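Agrobacterium tumefaciens DPS (Agrobacterium tumefaciens, PDB 1O9R) oxidises and stores intracellular iron as a ferric mineral inside a hollow twelve-subunit shell, protecting DNA from hydroxyl radicals without binding it. Local coordinates at residues Glu116-Asn119 / Met120-Ala124; Leu147-Ser150 / Leu151-Glu155; Leu55-Phe58 / Arg59-Asp63. All coordinates share one frame; numbering follows the deposited sequence.

Contact 1. Residues Glu116-Asn119 / Met120-Ala124; sequences EVAN and MIRKA
Asn119 and Arg122 join side chains one turn apart, an i to i+3 pairing on helix 103-130 of the ferritin-like four-helix bundle. Asn119 OD1 accepts from Arg122 NH2 at 2.9 Å, and the bond is nearly straight, with an N-H...O angle of 168°. It lies in the plane of the amide carbonyl and in that of the guanidinium, although the two planes are turned 66° against each other. Arg122 NE adds only a weak, longer bond to the same oxygen. The arginine reaches back because its chain, which leaves with CG anti to the backbone N, is sharply bent at chi3 (-24°). One face of the guanidinium rests above Ala118 O, offset toward the rim, while Ala118 CB lies 4.0 Å from Arg122 NH2; a methyl group is small enough to let the arginine lie along the helix. Further out, Arg122 NH1 forms a salt bridge with Asp148 of helix 134-156, and Arg122 NE one with Asp9 of a neighbouring subunit. These two carboxylates probably balance the charge of Arg122 and hold its bent chain. Asn119 suits the junction since its amide both accepts and donates: OD1 also accepts from Asp9 N of that subunit, while ND2 donates to its Lys7 O. On the face turned into the bundle, Val117 and Ile121 lie side by side, their CG1 atoms 4.2 Å apart, and branched aliphatic chains fill this buried space against helix 12-42. Their backbones are joined: Ile121 N donates to Val117 O at 2.9 Å, while Ile121 CG1 sits 3.2 Å from the same oxygen.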
loop_
_atom_site.group_PDB
_atom_site.type_symbol
_atom_site.label_atom_id
_atom_site.label_comp_id
_atom_site.label_asym_id
_atom_site.label_seq_id
_atom_site.Cartn_x
_atom_site.Cartn_y
_atom_site.Cartn_z
ATOM N N GLU A 116 -0.839 -37.641 -2.670
ATOM C CA GLU A 116 -2.197 -38.225 -2.595
ATOM C C GLU A 116 -3.293 -37.195 -2.797
ATOM O O GLU A 116 -4.263 -37.393 -3.564
ATOM C CB GLU A 116 -2.372 -38.968 -1.251
ATOM C CG GLU A 116 -1.478 -40.212 -1.281
ATOM C CD GLU A 116 -1.306 -40.846 0.063
ATOM O OE1 GLU A 116 -0.753 -41.974 0.150
ATOM O OE2 GLU A 116 -1.701 -40.210 1.058
ATOM N N VAL A 117 -3.138 -36.014 -2.186
ATOM C CA VAL A 117 -4.182 -34.990 -2.356
ATOM C C VAL A 117 -4.134 -34.384 -3.767
ATOM O O VAL A 117 -5.209 -34.205 -4.369
ATOM C CB VAL A 117 -3.971 -33.887 -1.307
ATOM C CG1 VAL A 117 -5.049 -32.785 -1.513
ATOM C CG2 VAL A 117 -4.142 -34.495 0.094
ATOM N N ALA A 118 -2.980 -34.181 -4.355
ATOM C CA ALA A 118 -2.905 -33.684 -5.741
ATOM C C ALA A 118 -3.673 -34.686 -6.634
ATOM O O ALA A 118 -4.355 -34.228 -7.555
ATOM C CB ALA A 118 -1.452 -33.538 -6.148
ATOM N N ASN A 119 -3.388 -35.979 -6.416
ATOM C CA ASN A 119 -4.008 -36.945 -7.337
ATOM C C ASN A 119 -5.476 -37.148 -7.067
ATOM O O ASN A 119 -6.272 -37.317 -8.010
ATOM C CB ASN A 119 -3.215 -38.272 -7.157
ATOM C CG ASN A 119 -1.817 -38.157 -7.720
ATOM O OD1 ASN A 119 -1.472 -37.348 -8.586
ATOM N ND2 ASN A 119 -0.883 -39.015 -7.282
ATOM N N MET A 120 -5.914 -36.932 -5.815
ATOM C CA MET A 120 -7.339 -36.967 -5.541
ATOM C C MET A 120 -8.044 -35.794 -6.255
ATOM O O MET A 120 -9.159 -35.969 -6.802
ATOM C CB MET A 120 -7.570 -36.779 -4.048
ATOM C CG MET A 120 -8.907 -36.407 -3.491
ATOM S SD MET A 120 -8.930 -36.416 -1.663
ATOM C CE MET A 120 -7.514 -37.603 -1.435
ATOM N N ILE A 121 -7.436 -34.611 -6.188
ATOM C CA ILE A 121 -8.083 -33.432 -6.800
ATOM C C ILE A 121 -8.007 -33.547 -8.296
ATOM O O ILE A 121 -8.987 -33.112 -8.951
ATOM C CB ILE A 121 -7.312 -32.190 -6.286
ATOM C CG1 ILE A 121 -7.536 -31.984 -4.776
ATOM C CG2 ILE A 121 -7.719 -30.973 -7.103
ATOM C CD1 ILE A 121 -8.952 -31.818 -4.286
ATOM N N ARG A 122 -6.985 -34.155 -8.902
ATOM C CA ARG A 122 -6.931 -34.381 -10.332
ATOM C C ARG A 122 -8.138 -35.219 -10.788
ATOM O O ARG A 122 -8.811 -34.937 -11.784
ATOM C CB ARG A 122 -5.613 -35.099 -10.694
ATOM C CG ARG A 122 -5.245 -35.203 -12.161
ATOM C CD ARG A 122 -3.923 -35.948 -12.473
ATOM N NE ARG A 122 -2.950 -35.964 -11.380
ATOM C CZ ARG A 122 -2.307 -34.820 -11.063
ATOM N NH1 ARG A 122 -2.389 -33.725 -11.839
ATOM N NH2 ARG A 122 -1.520 -34.794 -9.994
ATOM N N LYS A 123 -8.433 -36.306 -10.018
ATOM C CA LYS A 123 -9.605 -37.143 -10.355
ATOM C C LYS A 123 -10.903 -36.386 -10.121
ATOM O O LYS A 123 -11.876 -36.549 -10.865
ATOM C CB LYS A 123 -9.538 -38.403 -9.446
ATOM C CG LYS A 123 -10.732 -39.344 -9.764
ATOM C CD LYS A 123 -10.469 -40.680 -9.052
ATOM C CE LYS A 123 -11.567 -41.659 -9.487
ATOM N NZ LYS A 123 -12.870 -41.384 -8.832
ATOM N N ALA A 124 -10.970 -35.521 -9.082
ATOM C CA ALA A 124 -12.166 -34.745 -8.811
ATOM C C ALA A 124 -12.514 -33.836 -9.974
ATOM O O ALA A 124 -13.728 -33.621 -10.173
ATOM C CB ALA A 124 -12.023 -33.939 -7.500
#

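Contact 2. Residues Leu147-Ser150 / Leu151-Glu155; sequences LDKS and LWFLE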
loop_
_atom_site.group_PDB
_atom_site.type_symbol
_atom_site.label_atom_id
_atom_site.label_comp_id
_atom_site.label_asym_id
_atom_site.label_seq_id
_atom_site.Cartn_x
_atom_site.Cartn_y
_atom_site.Cartn_z
ATOM N N LEU A 147 -1.750 -27.504 -6.165
ATOM C CA LEU A 147 -1.225 -28.751 -5.542
ATOM C C LEU A 147 -0.104 -29.280 -6.386
ATOM O O LEU A 147 0.873 -29.807 -5.788
ATOM C CB LEU A 147 -2.359 -29.776 -5.417
ATOM C CG LEU A 147 -3.240 -29.487 -4.183
ATOM C CD1 LEU A 147 -4.640 -30.048 -4.409
ATOM C CD2 LEU A 147 -2.506 -30.066 -2.959
ATOM N N ASP A 148 -0.233 -29.316 -7.708
ATOM C CA ASP A 148 0.842 -29.880 -8.524
ATOM C C ASP A 148 2.098 -29.060 -8.437
ATOM O O ASP A 148 3.191 -29.633 -8.496
ATOM C CB ASP A 148 0.375 -30.018 -10.004
ATOM C CG ASP A 148 -0.498 -31.234 -10.231
ATOM O OD1 ASP A 148 -0.813 -31.413 -11.451
ATOM O OD2 ASP A 148 -0.871 -31.980 -9.326
ATOM N N LYS A 149 1.952 -27.728 -8.352
ATOM C CA LYS A 149 3.190 -26.912 -8.194
ATOM C C LYS A 149 3.777 -27.130 -6.794
ATOM O O LYS A 149 5.022 -27.174 -6.751
ATOM C CB LYS A 149 2.801 -25.433 -8.457
ATOM C CG LYS A 149 3.972 -24.499 -8.257
ATOM C CD LYS A 149 3.639 -23.073 -8.739
ATOM C CE LYS A 149 4.844 -22.180 -8.410
ATOM N NZ LYS A 149 4.669 -20.870 -9.136
ATOM N N SER A 150 2.947 -27.200 -5.784
ATOM C CA SER A 150 3.505 -27.426 -4.430
ATOM C C SER A 150 4.196 -28.782 -4.326
ATOM O O SER A 150 5.273 -28.928 -3.740
ATOM C CB SER A 150 2.424 -27.294 -3.378
ATOM O OG SER A 150 1.779 -26.033 -3.416
ATOM N N LEU A 151 3.615 -29.797 -4.998
ATOM C CA LEU A 151 4.242 -31.121 -5.001
ATOM C C LEU A 151 5.587 -31.063 -5.684
ATOM O O LEU A 151 6.569 -31.641 -5.166
ATOM C CB LEU A 151 3.257 -32.086 -5.739
ATOM C CG LEU A 151 3.856 -33.522 -5.918
ATOM C CD1 LEU A 151 4.098 -34.209 -4.584
ATOM C CD2 LEU A 151 2.921 -34.314 -6.827
ATOM N N TRP A 152 5.671 -30.367 -6.817
ATOM C CA TRP A 152 6.963 -30.216 -7.503
ATOM C C TRP A 152 7.919 -29.450 -6.595
ATOM O O TRP A 152 9.070 -29.897 -6.463
ATOM C CB TRP A 152 6.751 -29.469 -8.821
ATOM C CG TRP A 152 7.952 -28.768 -9.355
ATOM C CD1 TRP A 152 9.219 -29.323 -9.511
ATOM C CD2 TRP A 152 8.074 -27.432 -9.765
ATOM N NE1 TRP A 152 10.110 -28.374 -9.998
ATOM C CE2 TRP A 152 9.416 -27.210 -10.185
ATOM C CE3 TRP A 152 7.150 -26.371 -9.857
ATOM C CZ2 TRP A 152 9.871 -25.980 -10.640
ATOM C CZ3 TRP A 152 7.619 -25.159 -10.341
ATOM C CH2 TRP A 152 8.975 -24.961 -10.722
ATOM N N PHE A 153 7.507 -28.392 -5.948
ATOM C CA PHE A 153 8.462 -27.694 -5.047
ATOM C C PHE A 153 8.996 -28.631 -3.975
ATOM O O PHE A 153 10.227 -28.582 -3.693
ATOM C CB PHE A 153 7.737 -26.511 -4.379
ATOM C CG PHE A 153 7.701 -25.241 -5.182
ATOM C CD1 PHE A 153 7.183 -24.097 -4.571
ATOM C CD2 PHE A 153 8.067 -25.105 -6.495
ATOM C CE1 PHE A 153 7.177 -22.847 -5.190
ATOM C CE2 PHE A 153 8.066 -23.900 -7.165
ATOM C CZ PHE A 153 7.607 -22.767 -6.524
ATOM N N LEU A 154 8.171 -29.480 -3.391
ATOM C CA LEU A 154 8.664 -30.452 -2.409
ATOM C C LEU A 154 9.628 -31.464 -3.020
ATOM O O LEU A 154 10.749 -31.678 -2.537
ATOM C CB LEU A 154 7.497 -31.195 -1.747
ATOM C CG LEU A 154 6.580 -30.299 -0.884
ATOM C CD1 LEU A 154 5.298 -31.043 -0.554
ATOM C CD2 LEU A 154 7.339 -29.906 0.415
ATOM N N GLU A 155 9.186 -32.048 -4.143
ATOM C CA GLU A 155 10.008 -33.110 -4.760
ATOM C C GLU A 155 11.309 -32.546 -5.305
ATOM O O GLU A 155 12.367 -33.284 -5.266
ATOM C CB GLU A 155 9.199 -33.750 -5.910
ATOM C CG GLU A 155 8.084 -34.622 -5.376
ATOM C CD GLU A 155 7.249 -35.273 -6.476
ATOM O OE1 GLU A 155 6.784 -36.409 -6.178
ATOM O OE2 GLU A 155 7.080 -34.712 -7.571
#
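Lys149 and Phe153 meet one turn apart on helix 134-156, the last helix of the ferritin-like bundle. Lys149 ends in a salt bridge from NZ to Glu71 of a neighbouring subunit, an iron ligand, and its side chain comes about 5 Å from a bound iron at the nearest atoms; the lysine may thus help position that glutamate. Asp148 OD1 forms a salt bridge with Arg72 NH1 of the same neighbour. The backbone follows the regular i to i+4 pattern, with Phe153 N bound to Lys149 O at 2.9 Å and Leu154 N to Ser150 O at 3.0 Å. Ser150, whose small side chain fits a close helix-helix approach, turns OG back to Asp146 O, which gives a buried hydroxyl a partner within its own helix. Around the lysine the packing is aromatic. Its extended chain starts with CG anti to the backbone N (chi1 177°) and runs alongside Phe153, bringing Lys149 CE to 3.4 Å from Phe153 CZ, while CG stands over one face of the ring. Trp152 lies next to Phe153, its CH2 at the edge of the phenyl ring, and crosses the lysine at a slant. Phe153 is also met by the rings of His52 and Phe48 of a third subunit, so flat rings, one of them an imidazole, fill a seam between chains. The closest side-chain approach of the tryptophan to the lysine is Trp152 CE3 to Lys149 CG, 4.0 Å.

Contact 3. Residues Leu55-Phe58 / Arg59-Asp63; sequences LDTF and RTQLD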
loop_
_atom_site.group_PDB
_atom_site.type_symbol
_atom_site.label_atom_id
_atom_site.label_comp_id
_atom_site.label_asym_id
_atom_site.label_seq_id
_atom_site.Cartn_x
_atom_site.Cartn_y
_atom_site.Cartn_z
ATOM N N LEU A 55 6.422 -23.771 3.676
ATOM C CA LEU A 55 5.269 -24.511 4.185
ATOM C C LEU A 55 4.190 -23.541 4.653
ATOM O O LEU A 55 2.996 -23.908 4.585
ATOM C CB LEU A 55 5.665 -25.471 5.309
ATOM C CG LEU A 55 6.591 -26.586 4.807
ATOM C CD1 LEU A 55 7.043 -27.460 5.995
ATOM C CD2 LEU A 55 5.847 -27.462 3.781
ATOM N N ASP A 56 4.498 -22.325 5.133
ATOM C CA ASP A 56 3.391 -21.416 5.473
ATOM C C ASP A 56 2.670 -20.915 4.230
ATOM O O ASP A 56 1.442 -20.737 4.247
ATOM C CB ASP A 56 4.038 -20.246 6.239
ATOM C CG ASP A 56 4.076 -20.438 7.722
ATOM O OD1 ASP A 56 4.703 -19.527 8.371
ATOM O OD2 ASP A 56 3.539 -21.433 8.218
ATOM N N THR A 57 3.408 -20.714 3.115
ATOM C CA THR A 57 2.726 -20.319 1.874
ATOM C C THR A 57 1.793 -21.457 1.438
ATOM O O THR A 57 0.653 -21.200 1.000
ATOM C CB THR A 57 3.735 -20.047 0.750
ATOM O OG1 THR A 57 4.578 -18.953 1.200
ATOM C CG2 THR A 57 3.025 -19.728 -0.555
ATOM N N PHE A 58 2.207 -22.726 1.570
ATOM C CA PHE A 58 1.336 -23.825 1.171
ATOM C C PHE A 58 0.134 -23.868 2.077
ATOM O O PHE A 58 -0.993 -24.141 1.596
ATOM C CB PHE A 58 2.103 -25.146 1.340
ATOM C CG PHE A 58 3.193 -25.373 0.329
ATOM C CD1 PHE A 58 3.896 -26.572 0.493
ATOM C CD2 PHE A 58 3.457 -24.504 -0.727
ATOM C CE1 PHE A 58 4.934 -26.835 -0.400
ATOM C CE2 PHE A 58 4.473 -24.841 -1.610
ATOM C CZ PHE A 58 5.191 -25.991 -1.433
ATOM N N ARG A 59 0.264 -23.592 3.377
ATOM C CA ARG A 59 -0.866 -23.618 4.279
ATOM C C ARG A 59 -1.920 -22.584 3.872
ATOM O O ARG A 59 -3.110 -22.904 3.807
ATOM C CB ARG A 59 -0.455 -23.506 5.742
ATOM C CG ARG A 59 -1.657 -23.327 6.676
ATOM C CD ARG A 59 -2.611 -24.567 6.681
ATOM N NE ARG A 59 -3.666 -24.231 7.629
ATOM C CZ ARG A 59 -3.697 -24.560 8.934
ATOM N NH1 ARG A 59 -4.631 -23.982 9.743
ATOM N NH2 ARG A 59 -2.865 -25.451 9.438
ATOM N N THR A 60 -1.453 -21.391 3.508
ATOM C CA THR A 60 -2.406 -20.327 3.070
ATOM C C THR A 60 -3.135 -20.831 1.830
ATOM O O THR A 60 -4.359 -20.643 1.721
ATOM C CB THR A 60 -1.578 -19.065 2.682
ATOM O OG1 THR A 60 -1.058 -18.605 3.956
ATOM C CG2 THR A 60 -2.570 -18.014 2.149
ATOM N N GLN A 61 -2.440 -21.464 0.874
ATOM C CA GLN A 61 -3.173 -21.922 -0.312
ATOM C C GLN A 61 -4.168 -23.020 -0.032
ATOM O O GLN A 61 -5.261 -23.052 -0.581
ATOM C CB GLN A 61 -2.143 -22.435 -1.347
ATOM C CG GLN A 61 -1.231 -21.333 -1.839
ATOM C CD GLN A 61 -0.110 -21.838 -2.726
ATOM O OE1 GLN A 61 0.022 -23.008 -3.069
ATOM N NE2 GLN A 61 0.773 -20.909 -3.097
ATOM N N LEU A 62 -3.820 -23.956 0.882
ATOM C CA LEU A 62 -4.738 -25.035 1.245
ATOM C C LEU A 62 -5.929 -24.440 1.977
ATOM O O LEU A 62 -7.075 -24.898 1.821
ATOM C CB LEU A 62 -4.008 -26.041 2.171
ATOM C CG LEU A 62 -2.953 -26.895 1.464
ATOM C CD1 LEU A 62 -2.149 -27.732 2.472
ATOM C CD2 LEU A 62 -3.591 -27.816 0.402
ATOM N N ASP A 63 -5.715 -23.398 2.788
ATOM C CA ASP A 63 -6.875 -22.760 3.419
ATOM C C ASP A 63 -7.795 -22.182 2.363
ATOM O O ASP A 63 -9.057 -22.311 2.513
ATOM C CB ASP A 63 -6.396 -21.592 4.308
ATOM C CG ASP A 63 -5.633 -22.011 5.544
ATOM O OD1 ASP A 63 -4.967 -21.072 6.091
ATOM O OD2 ASP A 63 -5.717 -23.185 5.944
HETATM O O HOH W 1 0.229 -25.865 -1.096
#
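Phe58, Arg59 and Gln61 carry this contact, made along about two and a half turns of helix 48-75 in the ferritin-like four-helix bundle. Phe58 O accepts from Leu62 N at 2.9 Å, and Leu62 CG lies 3.4 Å from the same oxygen. The Phe58 ring points into the bundle, where an aromatic group fills the space between helices and meets the ring of Tyr114. Gln61 lies one turn on, with OE1 4.4 Å from Phe58 CD2. A water donates weakly to both Phe58 O and Gln61 OE1, bridging the backbone carbonyl and the amide. The nitrogen end of that amide meets a methyl group: Thr57 CG2 is 3.6 Å from Gln61 NE2, the two side chains passing at an angle. Glutamine suits this border because its aliphatic stem packs over Thr57 O while its polar end can face water. Arg59 leaves on another side of the helix. Its backbone N binds Leu55 O at 3.0 Å, and a bend at chi2 (64°) carries the guanidinium round toward Asp63, four residues on. There Arg59 NH2 also binds Ala33 O, and Arg59 NH1 approaches Arg59 NH1 of a neighbouring subunit, a different one from that shared by contacts 1 and 2; the aspartates of both chains, each touching the other's arginine, probably offset the like charges. Asp56 stands next to His40, an iron ligand, and forms a salt bridge with Lys37. The arginine's own ion pair runs from Arg59 NE to the syn side of Asp63 OD2, 2.9 Å away and about 20° out of the carboxylate plane.

How the contacts relate
Along the chain contact 3 comes first, on helix 48-75, then contact 1 on helix 103-130 and contact 2 on helix 134-156, all within one ferritin-like domain. Contact 2 lies between the others: its centre is about 13 Å from that of contact 1 and about 12 Å from that of contact 3, and it touches both. Ile121 and Ala118 pack on Leu147, while Ser150, Phe153 and Leu154 pack on Phe58. Contacts 1 and 3 do not touch, their centres being about 17 Å apart. Outward, contacts 1 and 2 share a neighbouring subunit, and contacts 2 and 3 approach bound iron, linking bundle core, shell assembly and metal sites.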